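Local coordinates for protein phospho-2-dehydro-3-deoxyheptonate aldolase (Francisella tularensis, PDB 3TQK) that probably catalyses the condensation of phosphoenolpyruvate with D-erythrose 4-phosphate to give 3-deoxy-D-arabino-heptulosonate 7-phosphate, the first step of chorismate biosynthesis, at residues D263-H266 against G267-K271; F239-E242 against H243-C247; G157-G160 against A161-E165; K323-D326 against F327-V331. All coordinates share one frame; numbering follows the deposited sequence.

Contact 1 of 4, residues D263-H266 against G267-K271; sequences DCSH and GNSQK. With MN (manganese (II) ion), chain B.
The manganese site takes one of its protein ligands from this turn, where His266 and Lys271 meet at the end of barrel strand 260-263. NE2 of His266 binds the manganese ion at 2.2 Å; Cys58, Glu299 and Asp322 are the other protein ligands. At the ring edge away from the metal, ND1 donates to Asp263 OD2 at 2.7 Å. The carboxylate oxygen lies close to the imidazole plane and is met on its syn side, somewhat out of the carboxylate plane, so metal and carboxylate fix the rotation of the ring. The same OD2 forms a salt bridge with Lys183, while OD1 accepts from Ser265 N at 2.8 Å, closing an Asx turn that holds the second-shell aspartate in place.

Lys271 swings back, its chain bent at chi2 (96°) and chi4 (98°), and brings NZ to the ring edge, 3.4 Å from His266 CD2. A water accepts from both Lys271 NZ (3.2 Å) and His266 N (3.0 Å). NZ also makes a long, weak ion pair with Asp322. The backbone is drawn round by Lys271 N donating to His266 O at 2.9 Å and Asn268 N to Ser265 O at 3.1 Å. Ser265 OG turns to Glu299, another metal ligand. A metal-binding histidine backed by a carboxylate, on a loop after a strand, fits the active-site end of the TIM barrel of this class-I DAHP synthase.

Contact 2 of 4, residues F239-E242 against H243-C247; sequences FSKE and HVDDC
His243 lays its imidazole beneath the carboxylate of Glu242, whose OE2 sits over one ring face, displaced toward the rim and 3.7 Å from His243 NE2. The two planes are inclined by 32°, so the carboxylate leans over the ring without lying flat on it. Glu242 reaches this place because its chain leaves anti to the backbone N (chi1 180°) and then bends at chi2. At the ring edge the imidazole meets a different partner: ND1 and Ser240 OG are hydrogen-bonded at 2.8 Å. Ser240 occupies the N-cap position, and its OG, set between its own N and carbonyl carbon (chi1 77°), faces the first turn. The ring is thus held at its edge and approached on a face.

Farther round the helix, Lys241 and Asp245 stand one turn apart. Their charged ends, Lys241 NZ and Asp245 OD1, are 4.1 Å apart, too far for a salt bridge, and a water closes the gap by accepting from NZ at 3.0 Å and donating to OD1 at 2.7 Å. Beneath them Asp245 N donates to Lys241 O at 2.9 Å in a nearly straight bond. On the inner side, Val244 CG2 packs 3.3 Å from Ser240 O, and Val244 also meets Ile262 and Leu230. Polar outside and hydrophobic inside, this is the amphipathic first turn of a barrel helix in the beta-alpha-beta unit 226-230, 241-253, 260-263.

Contact 3 of 4, residues G157-G160 against A161-E165; sequences GAIG and ARTVE
Ile159, the last residue of strand 156-159, makes the first side-chain contact with the turn that follows. Its CG2 branch, anti to the backbone N, passes Thr163 at about a right angle and touches OG1 at 3.5 Å and the backbone O of Thr163 at 3.7 Å. The isoleucine also packs on Ile180 and Phe182 of the adjacent strand and on His169 of helix 167-173.

Gly160 comes next, where the chain leaves the fourth strand of the eight-stranded parallel TIM barrel and folds into a type I beta-turn, 160-163. Gly160 O accepts from Thr163 N at 3.2 Å; the N-H points at the oxygen fairly well (155°), but the donor stands 61° above the carbonyl plane. A water accepts from Thr163 OG1 at 2.8 Å and, weakly, from Gly160 N at 3.3 Å, bridging the backbone of Gly160 and the side chain of Thr163. Thr163 can serve both the water and the isoleucine because chi1 of 46° sets OG1 between its own N and carbonyl carbon, facing back to the strand. Val164 CB lies 3.9 Å from Gly160 O, while the rest of the valine turns to Val192, Ala193 and Ala196 of helix 191-200. From within the turn, Arg162 NH1 bonds to Arg96 O and its NE reaches the backbone O of Glu165 of the second subunit, carrying the strand-end loop into the dimer interface.

Contact 4 of 4, residues K323-D326 against F327-V331; sequences KCVD and FEETV
From Asp326 CB, 3.1 Å from Phe327 N, a chi1 of 60° sets CG between its own N and carbonyl carbon, turned over the first turn of helix 327-344. From there OD1 accepts from Glu329 N at 3.0 Å with an N-H...O angle of 163°; the donor meets the oxygen nearly along its C-O axis. OD1 also touches Glu328 CB at 3.5 Å. This is an N-cap bond, placed where the helix dipole would be expected to stabilise the carboxylate's negative charge.

The backbone oxygen of the same aspartate is gripped twice by one residue. Thr330 N donates to Asp326 O at 3.1 Å, close to the carbonyl plane, and Thr330 OG1 donates to it at 2.8 Å from above that plane. The hydroxyl is further bonded to Ser300 OG. Just before the cap, Val325 lies against two residues of the helix: its CG2 is 3.5 Å from Thr330 OG1, and its CB is 3.9 Å from Glu329 OE1, the extended glutamate crossing the valine at about a right angle.

Val325 bonds through its backbone to Glu299, the last residue of strand 293-299, and Asn301 just after it; its side chain touches Gln276. Phe327 packs on Lys72, Leu73 and Gln76 of helix 63-80, while Glu329 rests on Ile277 of helix 276-289, which places the capped turn between these two helices.

Overall arrangement
Along the chain the order is contact 3, contact 2, contact 1 and contact 4, all within one eight-stranded parallel barrel. Contact 3 follows the fourth strand, contact 1 the seventh, and contact 2 opens the helix between the sixth and seventh. Contact 4 begins helix 327-344, after the last barrel strand. Contact 1 touches two of the others: its centre is 15 Å from that of contact 2 and 14 Å from that of contact 4. Contacts 3 and 4, with centres 25 Å apart, lie on opposite sides of the chain's centre. Strand-end turns thus serve the metal site and the dimer interface, while contacts 2 and 4 are the first turns of two of the helices that surround the barrel.

Contact 1 of 4, residues D263-H266 against G267-K271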
ATOM      1  N   ASP A 263      10.460  -4.835 -17.314  1.00 27.97           N
ATOM      2  CA  ASP A 263       9.307  -5.680 -17.619  1.00 29.15           C
ATOM      3  C   ASP A 263       8.993  -5.507 -19.093  1.00 31.59           C
ATOM      4  O   ASP A 263       8.732  -4.393 -19.523  1.00 33.09           O
ATOM      5  CB  ASP A 263       8.111  -5.242 -16.768  1.00 28.64           C
ATOM      6  CG  ASP A 263       6.956  -6.253 -16.782  1.00 30.03           C
ATOM      7  OD1 ASP A 263       6.895  -7.104 -17.697  1.00 30.74           O
ATOM      8  OD2 ASP A 263       6.097  -6.183 -15.866  1.00 30.11           O
ATOM      9  N   CYS A 264       9.040  -6.583 -19.880  1.00 32.72           N
ATOM     10  CA  CYS A 264       8.643  -6.492 -21.287  1.00 35.44           C
ATOM     11  C   CYS A 264       7.122  -6.400 -21.468  1.00 36.78           C
ATOM     12  O   CYS A 264       6.650  -6.066 -22.560  1.00 38.87           O
ATOM     13  CB  CYS A 264       9.142  -7.697 -22.086  1.00 36.22           C
ATOM     14  SG  CYS A 264      10.908  -7.930 -22.032  1.00 35.92           S
ATOM     15  N   SER A 265       6.371  -6.713 -20.413  1.00 35.84           N
ATOM     16  CA  SER A 265       4.916  -6.815 -20.478  1.00 36.95           C
ATOM     17  C   SER A 265       4.236  -5.621 -19.790  1.00 37.22           C
ATOM     18  O   SER A 265       4.843  -4.562 -19.622  1.00 37.11           O
ATOM     19  CB  SER A 265       4.479  -8.137 -19.829  1.00 36.07           C
ATOM     20  OG  SER A 265       3.168  -8.490 -20.215  1.00 36.08           O
ATOM     21  N   HIS A 266       2.977  -5.810 -19.400  1.00 38.12           N
ATOM     22  CA  HIS A 266       2.165  -4.778 -18.731  1.00 38.55           C
ATOM     23  C   HIS A 266       2.253  -3.422 -19.435  1.00 39.99           C
ATOM     24  O   HIS A 266       1.960  -3.334 -20.624  1.00 41.10           O
ATOM     25  CB  HIS A 266       2.508  -4.719 -17.237  1.00 36.72           C
ATOM     26  CG  HIS A 266       2.369  -6.044 -16.559  1.00 35.96           C
ATOM     27  ND1 HIS A 266       3.456  -6.819 -16.215  1.00 36.40           N
ATOM     28  CD2 HIS A 266       1.270  -6.762 -16.225  1.00 36.39           C
ATOM     29  CE1 HIS A 266       3.030  -7.945 -15.665  1.00 36.41           C
ATOM     30  NE2 HIS A 266       1.708  -7.939 -15.672  1.00 36.24           N
ATOM     31  N   GLY A 267       2.664  -2.378 -18.724  1.00 39.63           N
ATOM     32  CA  GLY A 267       2.697  -1.039 -19.310  1.00 41.32           C
ATOM     33  C   GLY A 267       3.650  -0.857 -20.482  1.00 42.43           C
ATOM     34  O   GLY A 267       3.431   0.015 -21.330  1.00 44.40           O
ATOM     35  N   ASN A 268       4.711  -1.658 -20.546  1.00 41.39           N
ATOM     36  CA  ASN A 268       5.697  -1.496 -21.626  1.00 42.39           C
ATOM     37  C   ASN A 268       5.246  -2.117 -22.955  1.00 44.66           C
ATOM     38  O   ASN A 268       5.514  -1.565 -24.024  1.00 46.07           O
ATOM     39  CB  ASN A 268       7.076  -2.031 -21.204  1.00 40.38           C
ATOM     40  CG  ASN A 268       7.875  -1.022 -20.399  1.00 38.06           C
ATOM     41  OD1 ASN A 268       8.677  -1.381 -19.535  1.00 36.55           O
ATOM     42  ND2 ASN A 268       7.663   0.243 -20.685  1.00 34.90           N
ATOM     43  N   SER A 269       4.568  -3.259 -22.883  1.00 45.16           N
ATOM     44  CA  SER A 269       3.951  -3.854 -24.070  1.00 47.75           C
ATOM     45  C   SER A 269       2.566  -3.252 -24.310  1.00 50.00           C
ATOM     46  O   SER A 269       1.929  -3.528 -25.333  1.00 52.21           O
ATOM     47  CB  SER A 269       3.848  -5.379 -23.930  1.00 46.98           C
ATOM     48  OG  SER A 269       2.824  -5.768 -23.030  1.00 45.48           O
ATOM     49  N   GLN A 270       2.122  -2.422 -23.365  1.00 50.13           N
ATOM     50  CA  GLN A 270       0.769  -1.851 -23.342  1.00 52.14           C
ATOM     51  C   GLN A 270      -0.291  -2.959 -23.353  1.00 52.88           C
ATOM     52  O   GLN A 270      -1.317  -2.852 -24.015  1.00 55.11           O
ATOM     53  CB  GLN A 270       0.585  -0.838 -24.487  1.00 54.87           C
ATOM     54  CG  GLN A 270       1.463   0.408 -24.322  1.00 55.33           C
ATOM     55  CD  GLN A 270       1.561   1.257 -25.580  1.00 59.04           C
ATOM     56  OE1 GLN A 270       1.959   0.776 -26.649  1.00 60.92           O
ATOM     57  NE2 GLN A 270       1.223   2.534 -25.451  1.00 60.24           N
ATOM     58  N   LYS A 271      -0.014  -4.034 -22.615  1.00 51.58           N
ATOM     59  CA  LYS A 271      -0.933  -5.173 -22.471  1.00 52.26           C
ATOM     60  C   LYS A 271      -1.011  -6.083 -23.727  1.00 53.64           C
ATOM     61  O   LYS A 271      -1.716  -7.104 -23.722  1.00 54.21           O
ATOM     62  CB  LYS A 271      -2.344  -4.685 -22.070  1.00 53.33           C
ATOM     63  CG  LYS A 271      -2.895  -5.317 -20.788  1.00 53.71           C
ATOM     64  CD  LYS A 271      -2.646  -4.423 -19.552  1.00 54.17           C
ATOM     65  CE  LYS A 271      -2.916  -5.148 -18.222  1.00 53.36           C
ATOM     66  NZ  LYS A 271      -1.661  -5.678 -17.592  1.00 51.80           N
TER
HETATM   67 MN    MN B1001       0.278  -9.650 -15.452  1.00 38.04          MN
HETATM   68  O   HOH W   1       0.469  -7.420 -19.192  1.00  8.35           O

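Contact 2 of 4, residues F239-E242 against H243-C247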
ATOM      1  N   PHE A 239      11.096   1.616 -21.313  1.00 36.32           N
ATOM      2  CA  PHE A 239      12.106   0.591 -21.577  1.00 35.57           C
ATOM      3  C   PHE A 239      13.309   1.132 -22.343  1.00 37.11           C
ATOM      4  O   PHE A 239      14.347   0.477 -22.375  1.00 36.62           O
ATOM      5  CB  PHE A 239      11.497  -0.601 -22.336  1.00 35.99           C
ATOM      6  CG  PHE A 239      10.952  -0.254 -23.700  1.00 37.24           C
ATOM      7  CD1 PHE A 239       9.593  -0.063 -23.890  1.00 37.65           C
ATOM      8  CD2 PHE A 239      11.799  -0.126 -24.790  1.00 38.24           C
ATOM      9  CE1 PHE A 239       9.085   0.257 -25.140  1.00 39.80           C
ATOM     10  CE2 PHE A 239      11.303   0.202 -26.042  1.00 40.31           C
ATOM     11  CZ  PHE A 239       9.940   0.393 -26.216  1.00 41.38           C
ATOM     12  N   SER A 240      13.177   2.314 -22.953  1.00 39.12           N
ATOM     13  CA  SER A 240      14.236   2.878 -23.797  1.00 40.93           C
ATOM     14  C   SER A 240      15.496   3.262 -23.033  1.00 40.29           C
ATOM     15  O   SER A 240      15.477   3.437 -21.822  1.00 38.93           O
ATOM     16  CB  SER A 240      13.736   4.119 -24.549  1.00 43.32           C
ATOM     17  OG  SER A 240      13.684   5.253 -23.695  1.00 43.49           O
ATOM     18  N   LYS A 241      16.584   3.415 -23.780  1.00 41.96           N
ATOM     19  CA  LYS A 241      17.878   3.863 -23.254  1.00 41.94           C
ATOM     20  C   LYS A 241      17.750   5.153 -22.440  1.00 42.20           C
ATOM     21  O   LYS A 241      18.275   5.235 -21.330  1.00 40.96           O
ATOM     22  CB  LYS A 241      18.863   4.049 -24.420  1.00 43.68           C
ATOM     23  CG  LYS A 241      20.266   4.543 -24.050  1.00 44.26           C
ATOM     24  CD  LYS A 241      21.075   3.522 -23.274  1.00 43.39           C
ATOM     25  CE  LYS A 241      22.575   3.836 -23.362  1.00 45.18           C
ATOM     26  NZ  LYS A 241      23.431   2.848 -22.635  1.00 43.97           N
ATOM     27  N   GLU A 242      17.058   6.144 -23.003  1.00 44.14           N
ATOM     28  CA  GLU A 242      16.758   7.417 -22.332  1.00 45.02           C
ATOM     29  C   GLU A 242      16.259   7.177 -20.898  1.00 42.43           C
ATOM     30  O   GLU A 242      16.777   7.755 -19.940  1.00 42.03           O
ATOM     31  CB  GLU A 242      15.704   8.191 -23.159  1.00 47.79           C
ATOM     32  CG  GLU A 242      15.251   9.562 -22.603  1.00 51.24           C
ATOM     33  CD  GLU A 242      13.742   9.876 -22.845  1.00 55.45           C
ATOM     34  OE1 GLU A 242      13.335  10.047 -24.028  1.00 57.40           O
ATOM     35  OE2 GLU A 242      12.978   9.972 -21.835  1.00 54.85           O
ATOM     36  N   HIS A 243      15.269   6.297 -20.766  1.00 40.66           N
ATOM     37  CA  HIS A 243      14.624   6.002 -19.487  1.00 38.10           C
ATOM     38  C   HIS A 243      15.540   5.217 -18.536  1.00 36.10           C
ATOM     39  O   HIS A 243      15.499   5.400 -17.307  1.00 35.09           O
ATOM     40  CB  HIS A 243      13.322   5.218 -19.729  1.00 37.60           C
ATOM     41  CG  HIS A 243      12.224   6.038 -20.333  1.00 38.84           C
ATOM     42  ND1 HIS A 243      11.941   6.030 -21.684  1.00 40.48           N
ATOM     43  CD2 HIS A 243      11.355   6.912 -19.770  1.00 38.42           C
ATOM     44  CE1 HIS A 243      10.944   6.864 -21.924  1.00 42.10           C
ATOM     45  NE2 HIS A 243      10.570   7.411 -20.778  1.00 40.62           N
ATOM     46  N   VAL A 244      16.358   4.337 -19.097  1.00 35.14           N
ATOM     47  CA  VAL A 244      17.272   3.547 -18.285  1.00 33.17           C
ATOM     48  C   VAL A 244      18.374   4.425 -17.691  1.00 33.25           C
ATOM     49  O   VAL A 244      18.670   4.306 -16.505  1.00 32.23           O
ATOM     50  CB  VAL A 244      17.872   2.369 -19.082  1.00 33.04           C
ATOM     51  CG1 VAL A 244      18.904   1.632 -18.246  1.00 30.44           C
ATOM     52  CG2 VAL A 244      16.754   1.423 -19.533  1.00 31.51           C
ATOM     53  N   ASP A 245      18.961   5.305 -18.504  1.00 34.94           N
ATOM     54  CA  ASP A 245      19.955   6.289 -18.030  1.00 35.43           C
ATOM     55  C   ASP A 245      19.394   7.146 -16.897  1.00 35.28           C
ATOM     56  O   ASP A 245      20.092   7.404 -15.920  1.00 34.78           O
ATOM     57  CB  ASP A 245      20.425   7.239 -19.160  1.00 37.75           C
ATOM     58  CG  ASP A 245      21.329   6.568 -20.190  1.00 38.15           C
ATOM     59  OD1 ASP A 245      21.877   5.485 -19.926  1.00 37.65           O
ATOM     60  OD2 ASP A 245      21.498   7.147 -21.282  1.00 41.28           O
ATOM     61  N   ASP A 246      18.145   7.597 -17.041  1.00 36.03           N
ATOM     62  CA  ASP A 246      17.492   8.446 -16.037  1.00 36.08           C
ATOM     63  C   ASP A 246      17.340   7.704 -14.724  1.00 34.31           C
ATOM     64  O   ASP A 246      17.584   8.265 -13.648  1.00 34.10           O
ATOM     65  CB  ASP A 246      16.113   8.894 -16.525  1.00 37.27           C
ATOM     66  CG  ASP A 246      15.330   9.680 -15.467  1.00 38.15           C
ATOM     67  OD1 ASP A 246      15.519  10.906 -15.355  1.00 41.31           O
ATOM     68  OD2 ASP A 246      14.509   9.074 -14.754  1.00 38.29           O
ATOM     69  N   CYS A 247      16.920   6.446 -14.821  1.00 33.10           N
ATOM     70  CA  CYS A 247      16.746   5.606 -13.643  1.00 31.34           C
ATOM     71  C   CYS A 247      18.082   5.421 -12.923  1.00 30.91           C
ATOM     72  O   CYS A 247      18.161   5.588 -11.697  1.00 30.09           O
ATOM     73  CB  CYS A 247      16.152   4.243 -14.033  1.00 30.55           C
ATOM     74  SG  CYS A 247      15.757   3.184 -12.635  1.00 26.83           S
TER
HETATM   75  O   HOH W   2      21.984   2.804 -19.985  1.00 11.40           O

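Contact 3 of 4, residues G157-G160 against A161-E165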
ATOM      1  N   GLY A 157      11.769 -11.616  -5.333  1.00 17.89           N
ATOM      2  CA  GLY A 157      10.387 -11.167  -5.163  1.00 18.03           C
ATOM      3  C   GLY A 157      10.170  -9.770  -5.664  1.00 18.23           C
ATOM      4  O   GLY A 157      11.124  -9.053  -5.914  1.00 19.04           O
ATOM      5  N   ALA A 158       8.907  -9.372  -5.785  1.00 18.96           N
ATOM      6  CA  ALA A 158       8.565  -8.047  -6.274  1.00 19.61           C
ATOM      7  C   ALA A 158       7.590  -7.332  -5.361  1.00 19.97           C
ATOM      8  O   ALA A 158       6.722  -7.968  -4.752  1.00 20.49           O
ATOM      9  CB  ALA A 158       7.973  -8.138  -7.667  1.00 19.79           C
ATOM     10  N   ILE A 159       7.740  -6.005  -5.290  1.00 20.11           N
ATOM     11  CA  ILE A 159       6.712  -5.120  -4.770  1.00 19.66           C
ATOM     12  C   ILE A 159       6.061  -4.485  -5.985  1.00 20.98           C
ATOM     13  O   ILE A 159       6.747  -3.921  -6.844  1.00 21.34           O
ATOM     14  CB  ILE A 159       7.300  -4.040  -3.853  1.00 19.54           C
ATOM     15  CG1 ILE A 159       8.064  -4.688  -2.686  1.00 19.20           C
ATOM     16  CG2 ILE A 159       6.199  -3.116  -3.316  1.00 18.35           C
ATOM     17  CD1 ILE A 159       7.208  -5.649  -1.853  1.00 19.01           C
ATOM     18  N   GLY A 160       4.737  -4.585  -6.069  1.00 21.38           N
ATOM     19  CA  GLY A 160       4.006  -4.141  -7.260  1.00 22.45           C
ATOM     20  C   GLY A 160       3.910  -2.638  -7.391  1.00 23.02           C
ATOM     21  O   GLY A 160       4.210  -1.903  -6.450  1.00 23.25           O
ATOM     22  N   ALA A 161       3.504  -2.183  -8.569  1.00 23.93           N
ATOM     23  CA  ALA A 161       3.383  -0.760  -8.860  1.00 25.12           C
ATOM     24  C   ALA A 161       2.424  -0.052  -7.902  1.00 25.64           C
ATOM     25  O   ALA A 161       2.607   1.122  -7.581  1.00 26.24           O
ATOM     26  CB  ALA A 161       2.911  -0.556 -10.304  1.00 26.13           C
ATOM     27  N   ARG A 162       1.396  -0.775  -7.469  1.00 25.56           N
ATOM     28  CA  ARG A 162       0.352  -0.212  -6.643  1.00 26.42           C
ATOM     29  C   ARG A 162       0.732  -0.060  -5.166  1.00 25.23           C
ATOM     30  O   ARG A 162       0.029   0.654  -4.432  1.00 25.32           O
ATOM     31  CB  ARG A 162      -0.925  -1.044  -6.791  1.00 27.02           C
ATOM     32  CG  ARG A 162      -1.638  -0.762  -8.104  1.00 30.56           C
ATOM     33  CD  ARG A 162      -2.876  -1.590  -8.309  1.00 34.09           C
ATOM     34  NE  ARG A 162      -3.792  -1.549  -7.161  1.00 37.64           N
ATOM     35  CZ  ARG A 162      -5.065  -1.943  -7.198  1.00 40.38           C
ATOM     36  NH1 ARG A 162      -5.604  -2.389  -8.332  1.00 42.36           N
ATOM     37  NH2 ARG A 162      -5.816  -1.873  -6.098  1.00 40.36           N
ATOM     38  N   THR A 163       1.820  -0.716  -4.741  1.00 23.50           N
ATOM     39  CA  THR A 163       2.260  -0.672  -3.347  1.00 22.48           C
ATOM     40  C   THR A 163       3.683  -0.110  -3.175  1.00 22.59           C
ATOM     41  O   THR A 163       4.257  -0.204  -2.092  1.00 21.85           O
ATOM     42  CB  THR A 163       2.153  -2.059  -2.699  1.00 21.55           C
ATOM     43  OG1 THR A 163       2.698  -3.039  -3.579  1.00 19.90           O
ATOM     44  CG2 THR A 163       0.696  -2.406  -2.423  1.00 21.16           C
ATOM     45  N   VAL A 164       4.211   0.525  -4.226  1.00 23.05           N
ATOM     46  CA  VAL A 164       5.585   1.009  -4.236  1.00 22.95           C
ATOM     47  C   VAL A 164       5.788   2.192  -3.280  1.00 23.04           C
ATOM     48  O   VAL A 164       6.884   2.382  -2.761  1.00 22.22           O
ATOM     49  CB  VAL A 164       6.051   1.405  -5.677  1.00 23.72           C
ATOM     50  CG1 VAL A 164       5.327   2.642  -6.163  1.00 25.35           C
ATOM     51  CG2 VAL A 164       7.572   1.630  -5.704  1.00 23.29           C
ATOM     52  N   GLU A 165       4.730   2.971  -3.055  1.00 23.41           N
ATOM     53  CA  GLU A 165       4.753   4.045  -2.071  1.00 23.98           C
ATOM     54  C   GLU A 165       4.283   3.579  -0.696  1.00 23.28           C
ATOM     55  O   GLU A 165       4.155   4.389   0.216  1.00 24.70           O
ATOM     56  CB  GLU A 165       3.869   5.193  -2.512  1.00 25.29           C
ATOM     57  CG  GLU A 165       4.389   6.014  -3.671  1.00 27.71           C
ATOM     58  CD  GLU A 165       3.441   7.143  -4.004  1.00 31.05           C
ATOM     59  OE1 GLU A 165       2.407   6.854  -4.642  1.00 32.87           O
ATOM     60  OE2 GLU A 165       3.717   8.302  -3.620  1.00 31.21           O
TER
HETATM   61  O   HOH W   3       3.259  -5.739  -3.310  1.00 13.47           O

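Contact 4 of 4, residues K323-D326 against F327-V331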
ATOM      1  N   LYS A 323      -2.577 -11.346 -21.088  1.00 43.49           N
ATOM      2  CA  LYS A 323      -2.145 -12.095 -22.260  1.00 45.28           C
ATOM      3  C   LYS A 323      -0.666 -12.460 -22.146  1.00 43.90           C
ATOM      4  O   LYS A 323       0.168 -11.618 -21.814  1.00 43.05           O
ATOM      5  CB  LYS A 323      -2.422 -11.288 -23.538  1.00 47.52           C
ATOM      6  CG  LYS A 323      -3.921 -11.137 -23.847  1.00 49.76           C
ATOM      7  CD  LYS A 323      -4.229 -10.112 -24.957  1.00 52.79           C
ATOM      8  CE  LYS A 323      -5.731 -10.080 -25.268  1.00 55.48           C
ATOM      9  NZ  LYS A 323      -6.166  -8.851 -25.986  1.00 57.69           N
ATOM     10  N   CYS A 324      -0.361 -13.731 -22.392  1.00 44.30           N
ATOM     11  CA  CYS A 324       1.002 -14.243 -22.344  1.00 43.14           C
ATOM     12  C   CYS A 324       1.425 -14.737 -23.723  1.00 44.81           C
ATOM     13  O   CYS A 324       0.584 -15.168 -24.524  1.00 46.47           O
ATOM     14  CB  CYS A 324       1.082 -15.411 -21.360  1.00 42.14           C
ATOM     15  SG  CYS A 324       0.661 -15.004 -19.639  1.00 41.33           S
ATOM     16  N   VAL A 325       2.729 -14.685 -23.996  1.00 43.96           N
ATOM     17  CA  VAL A 325       3.286 -15.353 -25.177  1.00 45.71           C
ATOM     18  C   VAL A 325       3.340 -16.868 -24.937  1.00 45.77           C
ATOM     19  O   VAL A 325       3.382 -17.317 -23.795  1.00 43.98           O
ATOM     20  CB  VAL A 325       4.688 -14.812 -25.561  1.00 45.05           C
ATOM     21  CG1 VAL A 325       4.622 -13.318 -25.822  1.00 45.07           C
ATOM     22  CG2 VAL A 325       5.730 -15.120 -24.478  1.00 43.21           C
ATOM     23  N   ASP A 326       3.302 -17.658 -26.007  1.00 48.10           N
ATOM     24  CA  ASP A 326       3.455 -19.112 -25.861  1.00 48.51           C
ATOM     25  C   ASP A 326       4.936 -19.476 -25.620  1.00 47.18           C
ATOM     26  O   ASP A 326       5.809 -18.606 -25.668  1.00 45.71           O
ATOM     27  CB  ASP A 326       2.806 -19.894 -27.029  1.00 51.39           C
ATOM     28  CG  ASP A 326       3.400 -19.564 -28.397  1.00 53.26           C
ATOM     29  OD1 ASP A 326       4.641 -19.492 -28.524  1.00 52.30           O
ATOM     30  OD2 ASP A 326       2.611 -19.412 -29.357  1.00 55.79           O
ATOM     31  N   PHE A 327       5.201 -20.749 -25.330  1.00 47.46           N
ATOM     32  CA  PHE A 327       6.554 -21.202 -24.988  1.00 46.58           C
ATOM     33  C   PHE A 327       7.523 -21.138 -26.170  1.00 47.87           C
ATOM     34  O   PHE A 327       8.687 -20.774 -26.009  1.00 46.82           O
ATOM     35  CB  PHE A 327       6.533 -22.627 -24.435  1.00 46.75           C
ATOM     36  CG  PHE A 327       7.804 -23.011 -23.734  1.00 45.79           C
ATOM     37  CD1 PHE A 327       8.043 -22.590 -22.436  1.00 43.82           C
ATOM     38  CD2 PHE A 327       8.769 -23.771 -24.378  1.00 47.42           C
ATOM     39  CE1 PHE A 327       9.213 -22.932 -21.784  1.00 43.04           C
ATOM     40  CE2 PHE A 327       9.945 -24.116 -23.731  1.00 45.85           C
ATOM     41  CZ  PHE A 327      10.164 -23.693 -22.436  1.00 43.91           C
ATOM     42  N   GLU A 328       7.036 -21.508 -27.349  1.00 50.50           N
ATOM     43  CA  GLU A 328       7.823 -21.423 -28.572  1.00 52.12           C
ATOM     44  C   GLU A 328       8.416 -20.026 -28.699  1.00 50.75           C
ATOM     45  O   GLU A 328       9.618 -19.886 -28.906  1.00 50.30           O
ATOM     46  CB  GLU A 328       6.941 -21.760 -29.775  1.00 55.18           C
ATOM     47  CG  GLU A 328       7.620 -21.728 -31.140  1.00 58.40           C
ATOM     48  CD  GLU A 328       6.673 -22.163 -32.248  1.00 62.12           C
ATOM     49  OE1 GLU A 328       5.471 -22.351 -31.953  1.00 63.74           O
ATOM     50  OE2 GLU A 328       7.118 -22.317 -33.406  1.00 65.13           O
ATOM     51  N   GLU A 329       7.577 -19.003 -28.533  1.00 49.90           N
ATOM     52  CA  GLU A 329       8.029 -17.619 -28.639  1.00 49.06           C
ATOM     53  C   GLU A 329       8.985 -17.270 -27.492  1.00 46.15           C
ATOM     54  O   GLU A 329       9.936 -16.512 -27.683  1.00 45.26           O
ATOM     55  CB  GLU A 329       6.840 -16.644 -28.678  1.00 49.69           C
ATOM     56  CG  GLU A 329       7.213 -15.253 -29.238  1.00 51.36           C
ATOM     57  CD  GLU A 329       6.025 -14.295 -29.432  1.00 53.61           C
ATOM     58  OE1 GLU A 329       4.859 -14.749 -29.503  1.00 55.42           O
ATOM     59  OE2 GLU A 329       6.274 -13.072 -29.536  1.00 53.52           O
ATOM     60  N   THR A 330       8.733 -17.837 -26.315  1.00 44.23           N
ATOM     61  CA  THR A 330       9.611 -17.651 -25.165  1.00 42.16           C
ATOM     62  C   THR A 330      11.033 -18.169 -25.415  1.00 42.07           C
ATOM     63  O   THR A 330      11.999 -17.528 -25.000  1.00 41.20           O
ATOM     64  CB  THR A 330       9.040 -18.315 -23.888  1.00 40.74           C
ATOM     65  OG1 THR A 330       7.694 -17.875 -23.685  1.00 41.63           O
ATOM     66  CG2 THR A 330       9.877 -17.952 -22.673  1.00 38.06           C
ATOM     67  N   VAL A 331      11.160 -19.314 -26.085  1.00 43.32           N
ATOM     68  CA  VAL A 331      12.474 -19.851 -26.440  1.00 43.43           C
ATOM     69  C   VAL A 331      13.218 -18.882 -27.366  1.00 44.20           C
ATOM     70  O   VAL A 331      14.417 -18.666 -27.202  1.00 43.55           O
ATOM     71  CB  VAL A 331      12.375 -21.248 -27.105  1.00 45.35           C
ATOM     72  CG1 VAL A 331      13.710 -21.652 -27.714  1.00 45.42           C
ATOM     73  CG2 VAL A 331      11.912 -22.289 -26.095  1.00 44.38           C
TER